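Long-range contact in SusD superfamily protein (Bacteroides fragilis, PDB 3L22), which probably binds glycans at the outer membrane as a SusD-family protein and also binds zinc ions: residues V189-A202 and Y244-A256. Numbering follows the deposited sequence.
Sequences VNTYTGVTHATQAA and YFSQESIFSLPMA. With ZN (zinc ion), chain B.
Val195 spreads its two methyls between Ser249 and Ser252: CG2 lies 3.6 Å from Ser249 O, and chi1 of 173° swings CG1 to the side away from the backbone N, toward Ser252 CB and OG. One direct hydrogen bond joins the segments, from Ser252 N to Val195 O (3.0 Å); Phe251 CA adds a CA-H...O contact to the same oxygen at 3.3 Å. At one end, Asn190 OD1 meets the edge of the Phe245 ring near its plane, 3.5 Å from CD2, the amide turned 70° from the ring. Water 2 donates to that OD1 and to Phe245 O, while water 1 accepts from Asn190 N and donates to Ser246 O and Ser249 O, linking the loop to the type I turn 246-249. The short helix 192-196 has Thr191 as its N-cap, OG1 accepting from Gly194 N and also hydrogen-bonded to Glu188; it runs nearly perpendicular (87°) to strand 251-253, part of a two-stranded antiparallel sheet with 322-326, where Ile250 and Phe251 form a classic beta bulge opposite Phe325. Beyond the bulge, Thr196 CG2 packs on Pro254 CG (3.7 Å), and Trp321 touches both side chains. Ile250 CG2 instead reaches Ala201 CB (3.8 Å), at the start of helix 200-213. Just after the short helix, His197 ND1 binds zinc at 2.0 Å; Glu119 and two waters are its other ligands, and Asn26 engages the far imidazole nitrogen, NE2.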
# COMPACT_ATOMS: atom_id res chain seq x y z
N VAL A 189 -13.78 -10.66 -11.07
CA VAL A 189 -14.15 -9.36 -10.56
C VAL A 189 -15.32 -9.61 -9.64
O VAL A 189 -16.16 -10.42 -9.94
CB VAL A 189 -14.62 -8.42 -11.70
CG1 VAL A 189 -15.29 -7.13 -11.12
CG2 VAL A 189 -13.44 -8.06 -12.63
N ASN A 190 -15.37 -8.92 -8.50
CA ASN A 190 -16.50 -9.00 -7.56
C ASN A 190 -16.82 -10.42 -7.02
O ASN A 190 -17.99 -10.81 -6.93
CB ASN A 190 -17.74 -8.40 -8.22
CG ASN A 190 -18.80 -7.96 -7.21
OD1 ASN A 190 -18.47 -7.59 -6.09
ND2 ASN A 190 -20.07 -8.03 -7.59
N THR A 191 -15.80 -11.20 -6.72
CA THR A 191 -15.97 -12.45 -5.96
C THR A 191 -14.95 -12.42 -4.81
O THR A 191 -13.92 -11.76 -4.92
CB THR A 191 -15.72 -13.68 -6.82
OG1 THR A 191 -14.33 -13.73 -7.21
CG2 THR A 191 -16.63 -13.66 -8.09
N TYR A 192 -15.25 -13.11 -3.71
CA TYR A 192 -14.30 -13.25 -2.58
C TYR A 192 -12.91 -13.65 -3.07
O TYR A 192 -11.90 -13.04 -2.72
CB TYR A 192 -14.83 -14.28 -1.60
CG TYR A 192 -13.86 -14.60 -0.48
CD1 TYR A 192 -13.81 -13.82 0.64
CD2 TYR A 192 -13.01 -15.71 -0.56
CE1 TYR A 192 -12.93 -14.10 1.66
CE2 TYR A 192 -12.12 -16.00 0.44
CZ TYR A 192 -12.08 -15.19 1.54
OH TYR A 192 -11.24 -15.48 2.56
N THR A 193 -12.85 -14.70 -3.89
CA THR A 193 -11.57 -15.22 -4.36
C THR A 193 -10.84 -14.25 -5.29
O THR A 193 -9.59 -14.14 -5.23
CB THR A 193 -11.75 -16.57 -5.02
OG1 THR A 193 -12.43 -17.43 -4.09
CG2 THR A 193 -10.40 -17.20 -5.33
N GLY A 194 -11.60 -13.54 -6.12
CA GLY A 194 -11.02 -12.55 -7.01
C GLY A 194 -10.43 -11.34 -6.28
O GLY A 194 -9.50 -10.73 -6.76
N VAL A 195 -10.98 -11.01 -5.11
CA VAL A 195 -10.50 -9.84 -4.36
C VAL A 195 -9.42 -10.22 -3.36
O VAL A 195 -8.56 -9.41 -3.08
CB VAL A 195 -11.67 -9.10 -3.69
CG1 VAL A 195 -11.18 -7.95 -2.75
CG2 VAL A 195 -12.66 -8.60 -4.79
N THR A 196 -9.44 -11.45 -2.84
CA THR A 196 -8.55 -11.83 -1.75
C THR A 196 -7.37 -12.71 -2.19
O THR A 196 -6.46 -12.91 -1.39
CB THR A 196 -9.31 -12.53 -0.63
OG1 THR A 196 -9.76 -13.81 -1.10
CG2 THR A 196 -10.53 -11.64 -0.19
N HIS A 197 -7.37 -13.21 -3.43
CA HIS A 197 -6.16 -13.77 -4.06
C HIS A 197 -5.71 -12.79 -5.12
O HIS A 197 -6.53 -12.03 -5.65
CB HIS A 197 -6.43 -15.13 -4.75
CG HIS A 197 -6.62 -16.27 -3.81
ND1 HIS A 197 -6.52 -17.59 -4.21
CD2 HIS A 197 -6.91 -16.30 -2.49
CE1 HIS A 197 -6.72 -18.38 -3.17
NE2 HIS A 197 -6.96 -17.63 -2.11
N ALA A 198 -4.41 -12.81 -5.42
CA ALA A 198 -3.85 -12.02 -6.50
C ALA A 198 -4.37 -12.43 -7.87
O ALA A 198 -4.26 -13.59 -8.28
CB ALA A 198 -2.29 -12.11 -6.50
N THR A 199 -4.96 -11.46 -8.55
CA THR A 199 -5.38 -11.58 -9.93
C THR A 199 -4.34 -10.95 -10.85
O THR A 199 -3.41 -10.28 -10.38
CB THR A 199 -6.71 -10.86 -10.14
OG1 THR A 199 -6.60 -9.50 -9.66
CG2 THR A 199 -7.86 -11.62 -9.45
N GLN A 200 -4.52 -11.13 -12.15
CA GLN A 200 -3.72 -10.41 -13.12
C GLN A 200 -3.84 -8.91 -12.88
O GLN A 200 -2.82 -8.20 -12.89
CB GLN A 200 -4.13 -10.78 -14.55
CG GLN A 200 -3.82 -12.25 -14.85
CD GLN A 200 -4.02 -12.62 -16.29
OE1 GLN A 200 -3.84 -11.77 -17.18
NE2 GLN A 200 -4.44 -13.88 -16.54
N ALA A 201 -5.05 -8.42 -12.62
CA ALA A 201 -5.25 -6.98 -12.27
C ALA A 201 -4.44 -6.53 -11.07
O ALA A 201 -3.86 -5.45 -11.09
CB ALA A 201 -6.74 -6.69 -12.03
N ALA A 202 -4.39 -7.33 -10.01
CA ALA A 202 -3.58 -6.99 -8.84
C ALA A 202 -2.07 -6.90 -9.17
O ALA A 202 -1.37 -5.98 -8.73
CB ALA A 202 -3.81 -8.03 -7.73
N TYR A 244 -17.68 -6.25 2.24
CA TYR A 244 -16.38 -5.61 2.30
C TYR A 244 -15.64 -5.55 0.97
O TYR A 244 -14.43 -5.34 0.94
CB TYR A 244 -15.48 -6.14 3.43
CG TYR A 244 -16.16 -6.16 4.79
CD1 TYR A 244 -16.38 -5.00 5.51
CD2 TYR A 244 -16.64 -7.35 5.32
CE1 TYR A 244 -17.03 -5.02 6.73
CE2 TYR A 244 -17.27 -7.38 6.55
CZ TYR A 244 -17.46 -6.22 7.25
OH TYR A 244 -18.09 -6.27 8.48
N PHE A 245 -16.36 -5.72 -0.13
CA PHE A 245 -15.80 -5.52 -1.46
C PHE A 245 -16.94 -5.18 -2.40
O PHE A 245 -18.09 -5.45 -2.10
CB PHE A 245 -15.02 -6.77 -1.97
CG PHE A 245 -15.85 -8.03 -2.10
CD1 PHE A 245 -16.04 -8.87 -1.01
CD2 PHE A 245 -16.45 -8.37 -3.30
CE1 PHE A 245 -16.79 -10.02 -1.11
CE2 PHE A 245 -17.18 -9.54 -3.43
CZ PHE A 245 -17.38 -10.35 -2.34
N SER A 246 -16.59 -4.61 -3.55
CA SER A 246 -17.54 -4.18 -4.53
C SER A 246 -16.93 -4.47 -5.91
O SER A 246 -15.81 -5.00 -6.00
CB SER A 246 -17.80 -2.68 -4.40
OG SER A 246 -16.67 -1.91 -4.85
N GLN A 247 -17.62 -4.06 -6.96
CA GLN A 247 -17.07 -4.07 -8.31
C GLN A 247 -15.85 -3.14 -8.53
O GLN A 247 -15.25 -3.18 -9.62
CB GLN A 247 -18.14 -3.73 -9.32
CG GLN A 247 -19.13 -4.91 -9.42
CD GLN A 247 -20.24 -4.68 -10.37
OE1 GLN A 247 -20.43 -3.56 -10.84
NE2 GLN A 247 -21.01 -5.72 -10.65
N GLU A 248 -15.54 -2.30 -7.55
CA GLU A 248 -14.32 -1.47 -7.56
C GLU A 248 -13.08 -2.19 -7.01
O GLU A 248 -11.95 -1.76 -7.27
CB GLU A 248 -14.56 -0.19 -6.78
CG GLU A 248 -13.61 0.91 -7.11
CD GLU A 248 -13.73 2.15 -6.23
OE1 GLU A 248 -14.81 2.38 -5.64
OE2 GLU A 248 -12.71 2.91 -6.17
N SER A 249 -13.28 -3.28 -6.27
CA SER A 249 -12.23 -3.86 -5.45
C SER A 249 -11.35 -4.77 -6.27
O SER A 249 -11.83 -5.73 -6.85
CB SER A 249 -12.87 -4.67 -4.30
OG SER A 249 -13.75 -3.87 -3.56
N ILE A 250 -10.06 -4.47 -6.31
CA ILE A 250 -9.12 -5.30 -7.06
C ILE A 250 -8.47 -6.28 -6.11
O ILE A 250 -8.50 -7.50 -6.35
CB ILE A 250 -8.07 -4.45 -7.81
CG1 ILE A 250 -8.77 -3.52 -8.82
CG2 ILE A 250 -7.06 -5.39 -8.49
CD1 ILE A 250 -7.96 -2.33 -9.33
N PHE A 251 -7.83 -5.78 -5.06
CA PHE A 251 -7.14 -6.66 -4.11
C PHE A 251 -7.24 -6.08 -2.69
O PHE A 251 -6.95 -4.88 -2.50
CB PHE A 251 -5.66 -6.86 -4.51
CG PHE A 251 -4.90 -7.76 -3.59
CD1 PHE A 251 -5.20 -9.12 -3.51
CD2 PHE A 251 -3.88 -7.26 -2.76
CE1 PHE A 251 -4.54 -9.95 -2.60
CE2 PHE A 251 -3.19 -8.09 -1.87
CZ PHE A 251 -3.52 -9.42 -1.78
N SER A 252 -7.62 -6.93 -1.74
CA SER A 252 -7.78 -6.57 -0.33
C SER A 252 -7.35 -7.71 0.56
O SER A 252 -7.25 -8.87 0.12
CB SER A 252 -9.25 -6.28 0.02
OG SER A 252 -9.80 -5.27 -0.78
N LEU A 253 -7.09 -7.36 1.81
CA LEU A 253 -6.75 -8.35 2.85
C LEU A 253 -8.01 -8.55 3.70
O LEU A 253 -8.47 -7.59 4.38
CB LEU A 253 -5.59 -7.88 3.72
CG LEU A 253 -4.41 -7.25 2.98
CD1 LEU A 253 -3.31 -6.79 4.01
CD2 LEU A 253 -3.88 -8.24 2.00
N PRO A 254 -8.60 -9.76 3.64
CA PRO A 254 -9.87 -10.00 4.33
C PRO A 254 -9.62 -10.33 5.78
O PRO A 254 -8.51 -10.77 6.13
CB PRO A 254 -10.42 -11.23 3.60
CG PRO A 254 -9.16 -11.99 3.22
CD PRO A 254 -8.15 -10.95 2.89
N MSE A 255 -10.64 -10.16 6.61
CA MSE A 255 -10.57 -10.48 8.03
C MSE A 255 -11.69 -11.46 8.36
O MSE A 255 -12.77 -11.42 7.73
CB MSE A 255 -10.84 -9.22 8.83
CG MSE A 255 -9.84 -8.13 8.69
SE MSE A 255 -8.18 -8.64 9.55
CE MSE A 255 -7.04 -7.18 8.87
N ALA A 256 -11.47 -12.26 9.39
CA ALA A 256 -12.42 -13.18 9.93
C ALA A 256 -12.28 -13.12 11.45
O ALA A 256 -11.22 -12.78 11.98
CB ALA A 256 -12.18 -14.62 9.41
ZN ZN B . -5.88 -18.24 -5.98
O HOH W 1 -14.26 -6.53 -7.57
O HOH W 2 -19.87 -7.23 -3.87
O HOH W 3 -20.42 -8.50 -10.62
O HOH W 4 -5.56 -11.22 0.70
O HOH W 5 -6.69 -9.47 -6.81
O HOH W 6 -7.25 -17.67 -7.25
O HOH W 7 -5.71 -20.48 -6.08